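Local coordinates for Serine/threonine-protein kinase Tel1 (Chaetomium thermophilum, PDB 6SKY) that probably phosphorylates serine and threonine residues followed by glutamine in protein substrates, using ATP, to signal DNA damage, at residues A[2630-2635]-A[2833-2838]; A[1539-1544]-A[1555-1560]; A[1885-1890]-A[1918-1923]. All coordinates share one frame; numbering follows the deposited sequence.

Interaction 1 of 3, residues A[2630-2635]-A[2833-2838]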
loop_
_atom_site.group_PDB
_atom_site.type_symbol
_atom_site.label_atom_id
_atom_site.label_comp_id
_atom_site.label_asym_id
_atom_site.label_seq_id
_atom_site.Cartn_x
_atom_site.Cartn_y
_atom_site.Cartn_z
ATOM N N SER A 2630 25.990 5.826 -6.138
ATOM C CA SER A 2630 25.919 6.450 -4.825
ATOM C C SER A 2630 25.389 7.872 -4.902
ATOM O O SER A 2630 24.751 8.343 -3.958
ATOM C CB SER A 2630 27.285 6.427 -4.161
ATOM O OG SER A 2630 27.741 5.099 -4.075
ATOM N N GLU A 2631 25.650 8.580 -5.997
ATOM C CA GLU A 2631 25.021 9.883 -6.171
ATOM C C GLU A 2631 23.521 9.753 -6.355
ATOM O O GLU A 2631 22.769 10.638 -5.941
ATOM C CB GLU A 2631 25.627 10.614 -7.363
ATOM C CG GLU A 2631 26.969 11.234 -7.094
ATOM C CD GLU A 2631 26.869 12.466 -6.225
ATOM O OE1 GLU A 2631 25.748 12.987 -6.061
ATOM O OE2 GLU A 2631 27.911 12.916 -5.704
ATOM N N LEU A 2632 23.071 8.683 -7.007
ATOM C CA LEU A 2632 21.634 8.427 -7.074
ATOM C C LEU A 2632 21.030 8.284 -5.690
ATOM O O LEU A 2632 19.877 8.661 -5.474
ATOM C CB LEU A 2632 21.340 7.161 -7.867
ATOM C CG LEU A 2632 21.598 7.156 -9.359
ATOM C CD1 LEU A 2632 21.200 5.819 -9.897
ATOM C CD2 LEU A 2632 20.817 8.250 -10.004
ATOM N N LEU A 2633 21.775 7.707 -4.755
ATOM C CA LEU A 2633 21.222 7.497 -3.417
ATOM C C LEU A 2633 20.825 8.787 -2.704
ATOM O O LEU A 2633 20.051 8.728 -1.748
ATOM C CB LEU A 2633 22.205 6.741 -2.532
ATOM C CG LEU A 2633 22.361 5.245 -2.734
ATOM C CD1 LEU A 2633 23.179 4.690 -1.599
ATOM C CD2 LEU A 2633 21.016 4.588 -2.801
ATOM N N LYS A 2634 21.330 9.943 -3.123
ATOM C CA LYS A 2634 21.070 11.195 -2.418
ATOM C C LYS A 2634 19.711 11.802 -2.716
ATOM O O LYS A 2634 19.400 12.861 -2.173
ATOM C CB LYS A 2634 22.126 12.240 -2.764
ATOM C CG LYS A 2634 23.507 11.930 -2.294
ATOM C CD LYS A 2634 24.378 13.146 -2.450
ATOM C CE LYS A 2634 25.814 12.850 -2.086
ATOM N NZ LYS A 2634 26.509 12.065 -3.136
ATOM N N LEU A 2635 18.905 11.187 -3.569
ATOM C CA LEU A 2635 17.648 11.773 -4.005
ATOM C C LEU A 2635 16.455 11.260 -3.224
ATOM O O LEU A 2635 15.319 11.581 -3.575
ATOM C CB LEU A 2635 17.437 11.506 -5.492
ATOM C CG LEU A 2635 18.579 11.904 -6.416
ATOM C CD1 LEU A 2635 18.346 11.336 -7.790
ATOM C CD2 LEU A 2635 18.698 13.404 -6.474
ATOM N N ALA A 2833 15.657 2.709 -13.418
ATOM C CA ALA A 2833 15.807 3.340 -14.723
ATOM C C ALA A 2833 17.133 4.077 -14.836
ATOM O O ALA A 2833 17.810 3.993 -15.864
ATOM C CB ALA A 2833 14.644 4.291 -14.975
ATOM N N SER A 2834 17.530 4.797 -13.787
ATOM C CA SER A 2834 18.803 5.507 -13.811
ATOM C C SER A 2834 19.985 4.546 -13.780
ATOM O O SER A 2834 21.009 4.790 -14.425
ATOM C CB SER A 2834 18.868 6.476 -12.643
ATOM O OG SER A 2834 17.726 7.303 -12.616
ATOM N N ILE A 2835 19.870 3.450 -13.037
ATOM C CA ILE A 2835 20.937 2.462 -13.055
ATOM C C ILE A 2835 21.014 1.794 -14.415
ATOM O O ILE A 2835 22.107 1.470 -14.898
ATOM C CB ILE A 2835 20.730 1.445 -11.924
ATOM C CG1 ILE A 2835 20.730 2.156 -10.579
ATOM C CG2 ILE A 2835 21.805 0.401 -11.945
ATOM C CD1 ILE A 2835 20.453 1.258 -9.430
ATOM N N GLN A 2836 19.871 1.597 -15.067
ATOM C CA GLN A 2836 19.870 1.086 -16.431
ATOM C C GLN A 2836 20.568 2.052 -17.376
ATOM O O GLN A 2836 21.315 1.631 -18.259
ATOM C CB GLN A 2836 18.435 0.837 -16.878
ATOM C CG GLN A 2836 18.284 0.322 -18.292
ATOM C CD GLN A 2836 18.711 -1.119 -18.437
ATOM O OE1 GLN A 2836 18.779 -1.860 -17.458
ATOM N NE2 GLN A 2836 19.003 -1.527 -19.664
ATOM N N THR A 2837 20.337 3.352 -17.201
ATOM C CA THR A 2837 21.003 4.357 -18.024
ATOM C C THR A 2837 22.514 4.336 -17.831
ATOM O O THR A 2837 23.274 4.438 -18.799
ATOM C CB THR A 2837 20.458 5.738 -17.691
ATOM O OG1 THR A 2837 19.059 5.777 -17.968
ATOM C CG2 THR A 2837 21.146 6.782 -18.506
ATOM N N ILE A 2838 22.967 4.222 -16.583
ATOM C CA ILE A 2838 24.401 4.167 -16.309
ATOM C C ILE A 2838 25.024 2.931 -16.948
ATOM O O ILE A 2838 26.064 3.009 -17.614
ATOM C CB ILE A 2838 24.656 4.207 -14.794
ATOM C CG1 ILE A 2838 24.188 5.532 -14.217
ATOM C CG2 ILE A 2838 26.111 4.017 -14.497
ATOM C CD1 ILE A 2838 24.213 5.566 -12.733
#
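Leu2632 pushes its forked end onto one side of helix 2832-2843, where its two methyl groups straddle the CB of Ser2834. Both branches come equally close to that carbon: CD1 and CD2 of Leu2632 each lie 3.7 Å from Ser2834 CB. CD1 does most of the work, for CD1 of Leu2632 also meets the CG1 methylene of Ile2835 at 3.8 Å and, a turn along the helix from Ser2834, the terminal CD1 of Ile2838 at 4.1 Å. One leucine methyl thus rests among three side chains of the facing helix, an economical case of apolar packing in which no hydrogen bond crosses the contact. Leu2632 reaches there because its CG stands opposite the carbonyl carbon (chi1 -69°) and CD1 continues the chain in extended form. Both segments belong to the PI3/PI4-kinase-type catalytic domain, and the contact joins the C-terminal end of helix 2616-2632 to the early turns of helix 2832-2843, away from the nucleotide and magnesium sites. The hydroxyl of Ser2834 makes a weak hydrogen bond with Glu2831, a residue that the Leu2632 side chain also touches. On the helix, Ala2833 O accepts from both N and OG1 of Thr2837, which approach from opposite faces of the carbonyl plane. Helix 2816-2828 packs against both segments through Leu2828, which touches Leu2633 and Ile2835, while Leu2910 adds a further apolar neighbour to Ile2835.

Interaction 2 of 3, residues A[1539-1544]-A[1555-1560]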
loop_
_atom_site.group_PDB
_atom_site.type_symbol
_atom_site.label_atom_id
_atom_site.label_comp_id
_atom_site.label_asym_id
_atom_site.label_seq_id
_atom_site.Cartn_x
_atom_site.Cartn_y
_atom_site.Cartn_z
ATOM N N ILE A 1539 39.984 45.331 21.153
ATOM C CA ILE A 1539 39.598 45.100 22.540
ATOM C C ILE A 1539 39.992 46.288 23.405
ATOM O O ILE A 1539 39.161 46.860 24.116
ATOM C CB ILE A 1539 40.215 43.791 23.063
ATOM C CG1 ILE A 1539 39.452 42.585 22.521
ATOM C CG2 ILE A 1539 40.208 43.765 24.572
ATOM C CD1 ILE A 1539 40.098 41.265 22.854
ATOM N N THR A 1540 41.262 46.690 23.340
ATOM C CA THR A 1540 41.735 47.773 24.197
ATOM C C THR A 1540 41.014 49.080 23.895
ATOM O O THR A 1540 40.550 49.774 24.811
ATOM C CB THR A 1540 43.240 47.939 24.029
ATOM O OG1 THR A 1540 43.550 48.039 22.635
ATOM C CG2 THR A 1540 43.962 46.745 24.609
ATOM N N GLU A 1541 40.894 49.430 22.612
ATOM C CA GLU A 1541 40.283 50.703 22.255
ATOM C C GLU A 1541 38.812 50.746 22.644
ATOM O O GLU A 1541 38.343 51.738 23.212
ATOM C CB GLU A 1541 40.456 50.965 20.762
ATOM C CG GLU A 1541 39.514 52.017 20.215
ATOM C CD GLU A 1541 39.560 53.324 20.990
ATOM O OE1 GLU A 1541 40.645 53.702 21.479
ATOM O OE2 GLU A 1541 38.500 53.971 21.113
ATOM N N ASN A 1542 38.061 49.684 22.352
ATOM C CA ASN A 1542 36.649 49.695 22.700
ATOM C C ASN A 1542 36.453 49.676 24.208
ATOM O O ASN A 1542 35.537 50.324 24.721
ATOM C CB ASN A 1542 35.936 48.520 22.038
ATOM C CG ASN A 1542 35.955 48.609 20.528
ATOM O OD1 ASN A 1542 35.249 49.416 19.937
ATOM N ND2 ASN A 1542 36.763 47.773 19.898
ATOM N N ALA A 1543 37.315 48.965 24.940
ATOM C CA ALA A 1543 37.214 48.975 26.395
ATOM C C ALA A 1543 37.512 50.350 26.969
ATOM O O ALA A 1543 36.957 50.718 28.009
ATOM C CB ALA A 1543 38.162 47.939 26.995
ATOM N N ALA A 1544 38.374 51.122 26.312
ATOM C CA ALA A 1544 38.717 52.442 26.822
ATOM C C ALA A 1544 37.546 53.418 26.822
ATOM O O ALA A 1544 37.649 54.469 27.462
ATOM C CB ALA A 1544 39.870 53.026 26.010
ATOM N N GLY A 1555 27.225 49.207 16.258
ATOM C CA GLY A 1555 28.115 50.341 16.114
ATOM C C GLY A 1555 28.532 51.006 17.406
ATOM O O GLY A 1555 29.360 51.923 17.362
ATOM N N THR A 1556 27.997 50.595 18.548
ATOM C CA THR A 1556 28.409 51.179 19.812
ATOM C C THR A 1556 29.738 50.571 20.256
ATOM O O THR A 1556 30.298 49.687 19.606
ATOM C CB THR A 1556 27.330 50.980 20.871
ATOM O OG1 THR A 1556 27.090 49.583 21.058
ATOM C CG2 THR A 1556 26.047 51.643 20.442
ATOM N N HIS A 1557 30.263 51.060 21.379
ATOM C CA HIS A 1557 31.511 50.517 21.899
ATOM C C HIS A 1557 31.280 49.230 22.674
ATOM O O HIS A 1557 32.073 48.287 22.571
ATOM C CB HIS A 1557 32.204 51.548 22.783
ATOM C CG HIS A 1557 32.799 52.691 22.026
ATOM N ND1 HIS A 1557 33.748 52.517 21.043
ATOM C CD2 HIS A 1557 32.588 54.024 22.114
ATOM C CE1 HIS A 1557 34.091 53.693 20.553
ATOM N NE2 HIS A 1557 33.402 54.625 21.186
ATOM N N GLU A 1558 30.198 49.171 23.449
ATOM C CA GLU A 1558 29.920 47.984 24.245
ATOM C C GLU A 1558 29.643 46.779 23.361
ATOM O O GLU A 1558 30.084 45.667 23.666
ATOM C CB GLU A 1558 28.741 48.243 25.177
ATOM C CG GLU A 1558 28.894 49.462 26.065
ATOM C CD GLU A 1558 28.585 50.760 25.349
ATOM O OE1 GLU A 1558 28.611 50.782 24.104
ATOM O OE2 GLU A 1558 28.318 51.767 26.030
ATOM N N SER A 1559 28.937 46.976 22.252
ATOM C CA SER A 1559 28.629 45.844 21.391
ATOM C C SER A 1559 29.845 45.396 20.596
ATOM O O SER A 1559 30.028 44.198 20.373
ATOM C CB SER A 1559 27.482 46.187 20.456
ATOM O OG SER A 1559 27.884 47.153 19.513
ATOM N N ASN A 1560 30.689 46.336 20.166
ATOM C CA ASN A 1560 31.940 45.948 19.522
ATOM C C ASN A 1560 32.831 45.180 20.484
ATOM O O ASN A 1560 33.466 44.193 20.102
ATOM C CB ASN A 1560 32.670 47.178 18.993
ATOM C CG ASN A 1560 31.906 47.881 17.901
ATOM O OD1 ASN A 1560 31.196 47.250 17.122
ATOM N ND2 ASN A 1560 32.046 49.196 17.835
#
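Asn1542 carries the contact with the carbonyl oxygen of its side chain. OD1 of Asn1542 lies 3.5 Å from CB of Asn1560 and, in the plane of the imidazole, 3.6 Å from ND1 at the ring edge of His1557, a close polar approach without a hydrogen bond. The Asn1542 amide plane is turned 52° from the His1557 ring and 62° from the Asn1560 amide, so neither pair stacks. A chi1 of -64° sets the amide beside the backbone N, and the end of Asn1542 comes nearer to helix 1557-1569 than its CB direction alone would bring it. Its ND2 is occupied by a hydrogen bond to Ser1538 O, one turn back in its own helix, which is consistent with OD1 being the end turned to His1557. Behind this shell Thr1556 is the N-cap of helix 1557-1569, its OG1 accepting a weak bond from Ser1559 N, and Arg1547 in the connecting loop forms a salt bridge with Glu1558. The contact closes the loop between helices 1530-1543 and 1557-1569 in the alpha solenoid. Leu1561 packs on Asn1542 and Ala1543, while Leu1478 and Leu1481 of helix 1470-1487 cover Ala1543.

Interaction 3 of 3, residues A[1885-1890]-A[1918-1923]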
loop_
_atom_site.group_PDB
_atom_site.type_symbol
_atom_site.label_atom_id
_atom_site.label_comp_id
_atom_site.label_asym_id
_atom_site.label_seq_id
_atom_site.Cartn_x
_atom_site.Cartn_y
_atom_site.Cartn_z
ATOM N N LYS A 1885 24.822 7.006 26.077
ATOM C CA LYS A 1885 25.922 6.424 25.322
ATOM C C LYS A 1885 26.941 5.781 26.248
ATOM O O LYS A 1885 27.481 4.712 25.944
ATOM C CB LYS A 1885 26.571 7.488 24.452
ATOM C CG LYS A 1885 25.678 7.982 23.354
ATOM C CD LYS A 1885 26.192 9.270 22.795
ATOM C CE LYS A 1885 25.525 9.593 21.491
ATOM N NZ LYS A 1885 24.064 9.449 21.593
ATOM N N VAL A 1886 27.205 6.410 27.392
ATOM C CA VAL A 1886 28.039 5.792 28.415
ATOM C C VAL A 1886 27.403 4.502 28.906
ATOM O O VAL A 1886 28.085 3.494 29.116
ATOM C CB VAL A 1886 28.277 6.789 29.562
ATOM C CG1 VAL A 1886 29.168 6.200 30.588
ATOM C CG2 VAL A 1886 28.871 8.059 29.033
ATOM N N ALA A 1887 26.083 4.506 29.076
ATOM C CA ALA A 1887 25.382 3.311 29.521
ATOM C C ALA A 1887 25.477 2.196 28.496
ATOM O O ALA A 1887 25.623 1.027 28.856
ATOM C CB ALA A 1887 23.925 3.641 29.805
ATOM N N LEU A 1888 25.398 2.534 27.209
ATOM C CA LEU A 1888 25.534 1.520 26.171
ATOM C C LEU A 1888 26.940 0.940 26.138
ATOM O O LEU A 1888 27.111 -0.273 25.980
ATOM C CB LEU A 1888 25.166 2.115 24.819
ATOM C CG LEU A 1888 25.200 1.192 23.611
ATOM C CD1 LEU A 1888 24.325 -0.001 23.831
ATOM C CD2 LEU A 1888 24.742 1.941 22.415
ATOM N N LEU A 1889 27.960 1.781 26.289
ATOM C CA LEU A 1889 29.320 1.260 26.357
ATOM C C LEU A 1889 29.498 0.315 27.542
ATOM O O LEU A 1889 30.115 -0.750 27.412
ATOM C CB LEU A 1889 30.311 2.412 26.428
ATOM C CG LEU A 1889 31.784 2.066 26.615
ATOM C CD1 LEU A 1889 32.314 1.265 25.468
ATOM C CD2 LEU A 1889 32.563 3.325 26.753
ATOM N N PHE A 1890 28.961 0.679 28.705
ATOM C CA PHE A 1890 29.066 -0.205 29.861
ATOM C C PHE A 1890 28.297 -1.498 29.649
ATOM O O PHE A 1890 28.740 -2.561 30.082
ATOM C CB PHE A 1890 28.565 0.499 31.112
ATOM C CG PHE A 1890 29.510 1.508 31.657
ATOM C CD1 PHE A 1890 30.861 1.347 31.525
ATOM C CD2 PHE A 1890 29.039 2.624 32.305
ATOM C CE1 PHE A 1890 31.722 2.279 32.028
ATOM C CE2 PHE A 1890 29.895 3.549 32.810
ATOM C CZ PHE A 1890 31.235 3.379 32.672
ATOM N N LEU A 1918 16.565 -1.935 27.241
ATOM C CA LEU A 1918 15.365 -1.314 26.701
ATOM C C LEU A 1918 15.315 0.166 27.037
ATOM O O LEU A 1918 14.991 0.995 26.178
ATOM C CB LEU A 1918 14.130 -2.033 27.232
ATOM C CG LEU A 1918 12.773 -1.499 26.798
ATOM C CD1 LEU A 1918 12.657 -1.513 25.299
ATOM C CD2 LEU A 1918 11.679 -2.325 27.423
ATOM N N GLU A 1919 15.649 0.516 28.277
ATOM C CA GLU A 1919 15.678 1.918 28.668
ATOM C C GLU A 1919 16.801 2.667 27.976
ATOM O O GLU A 1919 16.670 3.864 27.716
ATOM C CB GLU A 1919 15.821 2.035 30.178
ATOM C CG GLU A 1919 15.557 3.422 30.697
ATOM C CD GLU A 1919 15.655 3.509 32.202
ATOM O OE1 GLU A 1919 15.859 2.456 32.841
ATOM O OE2 GLU A 1919 15.533 4.627 32.747
ATOM N N ILE A 1920 17.908 1.992 27.674
ATOM C CA ILE A 1920 18.969 2.632 26.905
ATOM C C ILE A 1920 18.498 2.925 25.488
ATOM O O ILE A 1920 18.622 4.049 24.998
ATOM C CB ILE A 1920 20.234 1.761 26.899
ATOM C CG1 ILE A 1920 20.836 1.674 28.289
ATOM C CG2 ILE A 1920 21.246 2.318 25.944
ATOM C CD1 ILE A 1920 21.893 0.644 28.397
ATOM N N PHE A 1921 17.953 1.921 24.805
ATOM C CA PHE A 1921 17.626 2.081 23.395
ATOM C C PHE A 1921 16.385 2.922 23.150
ATOM O O PHE A 1921 16.232 3.450 22.049
ATOM C CB PHE A 1921 17.460 0.720 22.736
ATOM C CG PHE A 1921 18.752 0.081 22.376
ATOM C CD1 PHE A 1921 19.799 0.842 21.915
ATOM C CD2 PHE A 1921 18.931 -1.270 22.505
ATOM C CE1 PHE A 1921 20.985 0.264 21.591
ATOM C CE2 PHE A 1921 20.123 -1.847 22.184
ATOM C CZ PHE A 1921 21.146 -1.084 21.728
ATOM N N GLU A 1922 15.500 3.066 24.134
ATOM C CA GLU A 1922 14.387 3.988 23.958
ATOM C C GLU A 1922 14.850 5.435 23.931
ATOM O O GLU A 1922 14.182 6.285 23.338
ATOM C CB GLU A 1922 13.368 3.806 25.074
ATOM C CG GLU A 1922 12.477 2.613 24.918
ATOM C CD GLU A 1922 11.706 2.313 26.180
ATOM O OE1 GLU A 1922 11.904 3.029 27.182
ATOM O OE2 GLU A 1922 10.907 1.357 26.179
ATOM N N ASN A 1923 15.979 5.736 24.568
ATOM C CA ASN A 1923 16.391 7.108 24.791
ATOM C C ASN A 1923 17.641 7.517 24.037
ATOM O O ASN A 1923 17.860 8.715 23.856
ATOM C CB ASN A 1923 16.627 7.348 26.283
ATOM C CG ASN A 1923 15.424 7.024 27.111
ATOM O OD1 ASN A 1923 14.471 7.790 27.158
ATOM N ND2 ASN A 1923 15.457 5.888 27.778
#
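Segments 1885-1890 and 1918-1923 are helical and run in roughly opposing directions, their axes 9.7 Å apart at closest approach and crossing at -140°. The backbones come nearest at Leu1888 and Ile1920, whose CA atoms are 6.7 Å apart. Ile1920 is the side chain that enters the interface, and its two branches part company. CD1 of Ile1920 ends 3.9 Å from CB of Ala1887 and 3.8 Å from the carbonyl oxygen of the same alanine, while CG2 of Ile1920 lies 4.1 Å from CB of Leu1888. With only a methyl at Ala1887, the longer branch approaches the backbone itself. The second meeting is between Leu1888 and Phe1921, whose side chains cross at about a right angle. A chi1 near 180° (-178°) swings the isobutyl group of Leu1888 so that its CD1 lies 4.0 Å from CZ of Phe1921, oblique to the ring. Every side chain that touches is buried; the side chains meet through apolar atoms alone, and no hydrogen bond crosses. Thr1879 of helix 1871-1880 lies against Ala1887, and Phe2736 of helix 2732-2755 packs on Leu1888. Elsewhere on helix 1884-1898, Phe1890, whose ring leads away from the contact, meets residues of helix 1836-1849. Stacked helices running in roughly opposing directions are characteristic of the alpha-solenoid FAT domain of PIKKs, here packed against the catalytic domain through helix 2732-2755.

How the interactions relate
From the N terminus, interaction 2 comes first and closes the shortest loop, ten residues between two successive helices of the solenoid. Interaction 3 follows, joining helices 1884-1898 and 1916-1923 of the FAT region across 27 intervening residues. Interaction 1 closes last and spans by far the longest stretch, 197 residues within the kinase domain, so that helices distant in sequence meet. The three lie in series, none nesting in or crossing another, and no two touch. The centres of interaction 2 and interaction 3 are about 48 Å apart. Those of interaction 1 and interaction 3 are about 37 Å apart. Interaction 1 and interaction 2, with centres about 55 Å apart, sit on opposite sides of the chain's centre.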